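Local structure of 4-hydroxy-tetrahydrodipicolinate synthase (Thermotoga maritima, 1O5K) at residues Pro24-Ser34 and Gly275-Leu283. The protein probably catalyses the condensation of pyruvate with L-aspartate-beta-semialdehyde to 4-hydroxy-tetrahydrodipicolinate, a step of lysine biosynthesis, and works as a homotetramer. Residues are numbered along the deposited sequence; the frame is centred on the assembly and turned at random.
Sequences PFKNGELDLES and GFIENELRL
The carbonyl oxygen of G28 is gripped by two nitrogens of one arginine: R282 NH2 donates to G28 O at 2.7 Å, and R282 NE adds a weak bond. G28 belongs to the type I' turn K26-E29 of a small β-hairpin that follows the first strand of this TIM barrel and leads into helix 32-44; against it runs the irregular segment 275-283, on its way from helix 265-273 to helix 290-302. The pairing illustrates how side chains can satisfy the backbone groups of a tight turn. While R282 takes a carbonyl, the E280 carboxylate takes the amides: N27 N reaches OE2 at 2.7 Å and G28 N reaches OE1 at 2.8 Å, both through syn lone pairs, so the fork is held at both prongs.

F25, on the first strand of the hairpin, offers R282 a ring face. The R282 guanidinium lies flat on it, planes 12° apart, with CE2 of F25 beneath its centre and R282 CD making a CH-pi contact with the same ring. The R282 and F25 side chains cross at about a right angle, and the extended arginine chain (chi2 -179°, chi3 179°) carries the guanidinium over the ring to G28. R282 NH2 also forms a salt bridge with E66, and NH1 donates to the backbone O of T61. With an alanine at R282, G28 O would probably lose both donors, that face of F25 its cover and E66 a cationic partner.

Farther along, I277 CG2 packs on P24 CB at 3.8 Å, and K26 and E278 form a long salt bridge. D31 caps helix 32-44 through S34 N, its carboxylate met from above the plane. Water 2 donates to D31 OD2 and F25 O and accepts from E278 N, each at 2.8 Å.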
loop_
_atom_site.group_PDB
_atom_site.type_symbol
_atom_site.label_atom_id
_atom_site.label_comp_id
_atom_site.label_asym_id
_atom_site.label_seq_id
_atom_site.Cartn_x
_atom_site.Cartn_y
_atom_site.Cartn_z
ATOM N N PRO A 24 -21.520 13.777 23.274
ATOM C CA PRO A 24 -21.697 15.202 23.084
ATOM C C PRO A 24 -21.048 16.040 24.161
ATOM O O PRO A 24 -21.004 15.642 25.333
ATOM C CB PRO A 24 -23.221 15.384 23.122
ATOM C CG PRO A 24 -23.775 13.997 22.986
ATOM C CD PRO A 24 -22.781 13.107 23.589
ATOM N N PHE A 25 -20.534 17.191 23.742
ATOM C CA PHE A 25 -19.965 18.173 24.606
ATOM C C PHE A 25 -20.628 19.494 24.389
ATOM O O PHE A 25 -21.094 19.802 23.278
ATOM C CB PHE A 25 -18.462 18.383 24.337
ATOM C CG PHE A 25 -17.622 17.103 24.412
ATOM C CD1 PHE A 25 -16.898 16.648 23.303
ATOM C CD2 PHE A 25 -17.555 16.363 25.585
ATOM C CE1 PHE A 25 -16.136 15.499 23.371
ATOM C CE2 PHE A 25 -16.814 15.205 25.634
ATOM C CZ PHE A 25 -16.100 14.770 24.567
ATOM N N LYS A 26 -20.667 20.275 25.455
ATOM C CA LYS A 26 -21.072 21.696 25.386
ATOM C C LYS A 26 -20.121 22.511 26.247
ATOM O O LYS A 26 -19.880 22.144 27.398
ATOM C CB LYS A 26 -22.472 21.866 25.895
ATOM C CG LYS A 26 -22.956 23.316 25.773
ATOM C CD LYS A 26 -24.461 23.378 25.635
ATOM C CE LYS A 26 -24.931 24.823 25.677
ATOM N NZ LYS A 26 -26.423 24.876 25.689
ATOM N N ASN A 27 -19.560 23.596 25.720
ATOM C CA ASN A 27 -18.523 24.334 26.427
ATOM C C ASN A 27 -17.380 23.414 26.906
ATOM O O ASN A 27 -16.815 23.632 27.975
ATOM C CB ASN A 27 -19.114 25.108 27.631
ATOM C CG ASN A 27 -20.066 26.211 27.231
ATOM O OD1 ASN A 27 -19.882 26.827 26.191
ATOM N ND2 ASN A 27 -21.058 26.521 28.102
ATOM N N GLY A 28 -17.103 22.370 26.130
ATOM C CA GLY A 28 -16.071 21.409 26.439
ATOM C C GLY A 28 -16.406 20.422 27.530
ATOM O O GLY A 28 -15.625 19.516 27.763
ATOM N N GLU A 29 -17.590 20.536 28.117
ATOM C CA GLU A 29 -18.063 19.592 29.147
ATOM C C GLU A 29 -18.996 18.526 28.561
ATOM O O GLU A 29 -19.630 18.760 27.556
ATOM C CB GLU A 29 -18.779 20.404 30.212
ATOM C CG GLU A 29 -17.883 21.469 30.830
ATOM C CD GLU A 29 -16.684 20.832 31.532
ATOM O OE1 GLU A 29 -15.533 21.287 31.317
ATOM O OE2 GLU A 29 -16.896 19.820 32.249
ATOM N N LEU A 30 -19.098 17.365 29.193
ATOM C CA LEU A 30 -20.118 16.403 28.803
ATOM C C LEU A 30 -21.500 17.057 28.774
ATOM O O LEU A 30 -21.871 17.835 29.675
ATOM C CB LEU A 30 -20.260 15.278 29.798
ATOM C CG LEU A 30 -19.274 14.193 29.959
ATOM C CD1 LEU A 30 -19.892 13.240 31.013
ATOM C CD2 LEU A 30 -19.025 13.474 28.641
ATOM N N ASP A 31 -22.251 16.744 27.742
ATOM C CA ASP A 31 -23.598 17.314 27.552
ATOM C C ASP A 31 -24.609 16.171 27.614
ATOM O O ASP A 31 -25.014 15.623 26.581
ATOM C CB ASP A 31 -23.654 18.028 26.211
ATOM C CG ASP A 31 -25.012 18.650 25.912
ATOM O OD1 ASP A 31 -25.975 18.472 26.690
ATOM O OD2 ASP A 31 -25.201 19.295 24.869
ATOM N N LEU A 32 -24.982 15.774 28.832
ATOM C CA LEU A 32 -25.837 14.595 28.997
ATOM C C LEU A 32 -27.266 14.877 28.516
ATOM O O LEU A 32 -27.992 13.946 28.195
ATOM C CB LEU A 32 -25.842 14.106 30.451
ATOM C CG LEU A 32 -24.507 13.549 30.936
ATOM C CD1 LEU A 32 -24.557 13.244 32.423
ATOM C CD2 LEU A 32 -24.122 12.291 30.150
ATOM N N GLU A 33 -27.712 16.129 28.480
ATOM C CA GLU A 33 -29.081 16.371 27.991
ATOM C C GLU A 33 -29.170 16.091 26.484
ATOM O O GLU A 33 -30.093 15.423 26.018
ATOM C CB GLU A 33 -29.594 17.781 28.326
ATOM N N SER A 34 -28.195 16.546 25.719
ATOM C CA SER A 34 -28.155 16.191 24.320
ATOM C C SER A 34 -27.922 14.672 24.137
ATOM O O SER A 34 -28.525 14.054 23.280
ATOM C CB SER A 34 -27.052 16.967 23.599
ATOM O OG SER A 34 -27.410 18.343 23.501
ATOM N N GLY A 275 -29.775 19.034 14.731
ATOM C CA GLY A 275 -30.333 19.664 15.940
ATOM C C GLY A 275 -30.159 18.858 17.211
ATOM O O GLY A 275 -30.736 19.182 18.216
ATOM N N PHE A 276 -29.294 17.854 17.205
ATOM C CA PHE A 276 -29.154 16.958 18.361
ATOM C C PHE A 276 -28.075 17.389 19.358
ATOM O O PHE A 276 -28.264 17.209 20.568
ATOM C CB PHE A 276 -28.831 15.543 17.926
ATOM C CG PHE A 276 -30.000 14.731 17.507
ATOM C CD1 PHE A 276 -30.210 14.440 16.169
ATOM C CD2 PHE A 276 -30.859 14.191 18.445
ATOM C CE1 PHE A 276 -31.277 13.663 15.777
ATOM C CE2 PHE A 276 -31.940 13.413 18.045
ATOM C CZ PHE A 276 -32.138 13.153 16.711
ATOM N N ILE A 277 -26.950 17.907 18.856
ATOM C CA ILE A 277 -25.778 18.223 19.693
ATOM C C ILE A 277 -25.147 19.521 19.197
ATOM O O ILE A 277 -25.477 20.000 18.095
ATOM C CB ILE A 277 -24.749 17.085 19.653
ATOM C CG1 ILE A 277 -24.050 17.006 18.284
ATOM C CG2 ILE A 277 -25.370 15.776 19.994
ATOM C CD1 ILE A 277 -22.802 16.051 18.306
ATOM N N GLU A 278 -24.270 20.089 20.019
ATOM C CA GLU A 278 -23.372 21.139 19.588
ATOM C C GLU A 278 -22.240 20.475 18.833
ATOM O O GLU A 278 -21.948 19.288 19.033
ATOM C CB GLU A 278 -22.762 21.897 20.757
ATOM C CG GLU A 278 -23.740 22.457 21.759
ATOM C CD GLU A 278 -24.513 23.647 21.236
ATOM O OE1 GLU A 278 -24.279 24.110 20.102
ATOM O OE2 GLU A 278 -25.400 24.093 21.973
ATOM N N ASN A 279 -21.655 21.214 17.899
ATOM C CA ASN A 279 -20.608 20.687 17.046
ATOM C C ASN A 279 -19.247 20.931 17.744
ATOM O O ASN A 279 -18.489 21.805 17.343
ATOM C CB ASN A 279 -20.686 21.337 15.684
ATOM C CG ASN A 279 -19.715 20.756 14.690
ATOM O OD1 ASN A 279 -19.362 21.382 13.687
ATOM N ND2 ASN A 279 -19.280 19.601 14.953
ATOM N N GLU A 280 -19.004 20.196 18.839
ATOM C CA GLU A 280 -17.816 20.434 19.675
ATOM C C GLU A 280 -17.097 19.112 19.805
ATOM O O GLU A 280 -17.742 18.073 20.014
ATOM C CB GLU A 280 -18.190 20.891 21.079
ATOM C CG GLU A 280 -18.694 22.300 21.215
ATOM C CD GLU A 280 -18.679 22.751 22.659
ATOM O OE1 GLU A 280 -17.809 22.300 23.462
ATOM O OE2 GLU A 280 -19.542 23.553 22.983
ATOM N N LEU A 281 -15.768 19.173 19.711
ATOM C CA LEU A 281 -14.918 18.016 19.883
ATOM C C LEU A 281 -13.812 18.416 20.833
ATOM O O LEU A 281 -13.623 19.583 21.120
ATOM C CB LEU A 281 -14.294 17.576 18.552
ATOM C CG LEU A 281 -15.364 17.048 17.573
ATOM C CD1 LEU A 281 -15.761 18.030 16.535
ATOM C CD2 LEU A 281 -15.000 15.704 16.976
ATOM N N ARG A 282 -13.102 17.437 21.362
ATOM C CA ARG A 282 -11.927 17.796 22.163
ATOM C C ARG A 282 -10.595 17.581 21.397
ATOM O O ARG A 282 -10.430 16.562 20.650
ATOM C CB ARG A 282 -11.925 16.950 23.407
ATOM C CG ARG A 282 -12.988 17.369 24.372
ATOM C CD ARG A 282 -12.987 16.560 25.632
ATOM N NE ARG A 282 -14.016 17.020 26.563
ATOM C CZ ARG A 282 -14.312 16.405 27.698
ATOM N NH1 ARG A 282 -13.648 15.312 28.072
ATOM N NH2 ARG A 282 -15.245 16.902 28.479
ATOM N N LEU A 283 -9.654 18.472 21.639
ATOM C CA LEU A 283 -8.351 18.419 20.997
ATOM C C LEU A 283 -7.713 17.071 21.342
ATOM O O LEU A 283 -7.851 16.592 22.489
ATOM C CB LEU A 283 -7.468 19.612 21.461
ATOM C CG LEU A 283 -7.774 20.972 20.847
ATOM C CD1 LEU A 283 -6.794 21.941 21.374
ATOM C CD2 LEU A 283 -7.685 20.892 19.311
HETATM O O HOH W 1 -20.451 17.556 20.786
HETATM O O HOH W 2 -23.659 18.877 22.520
#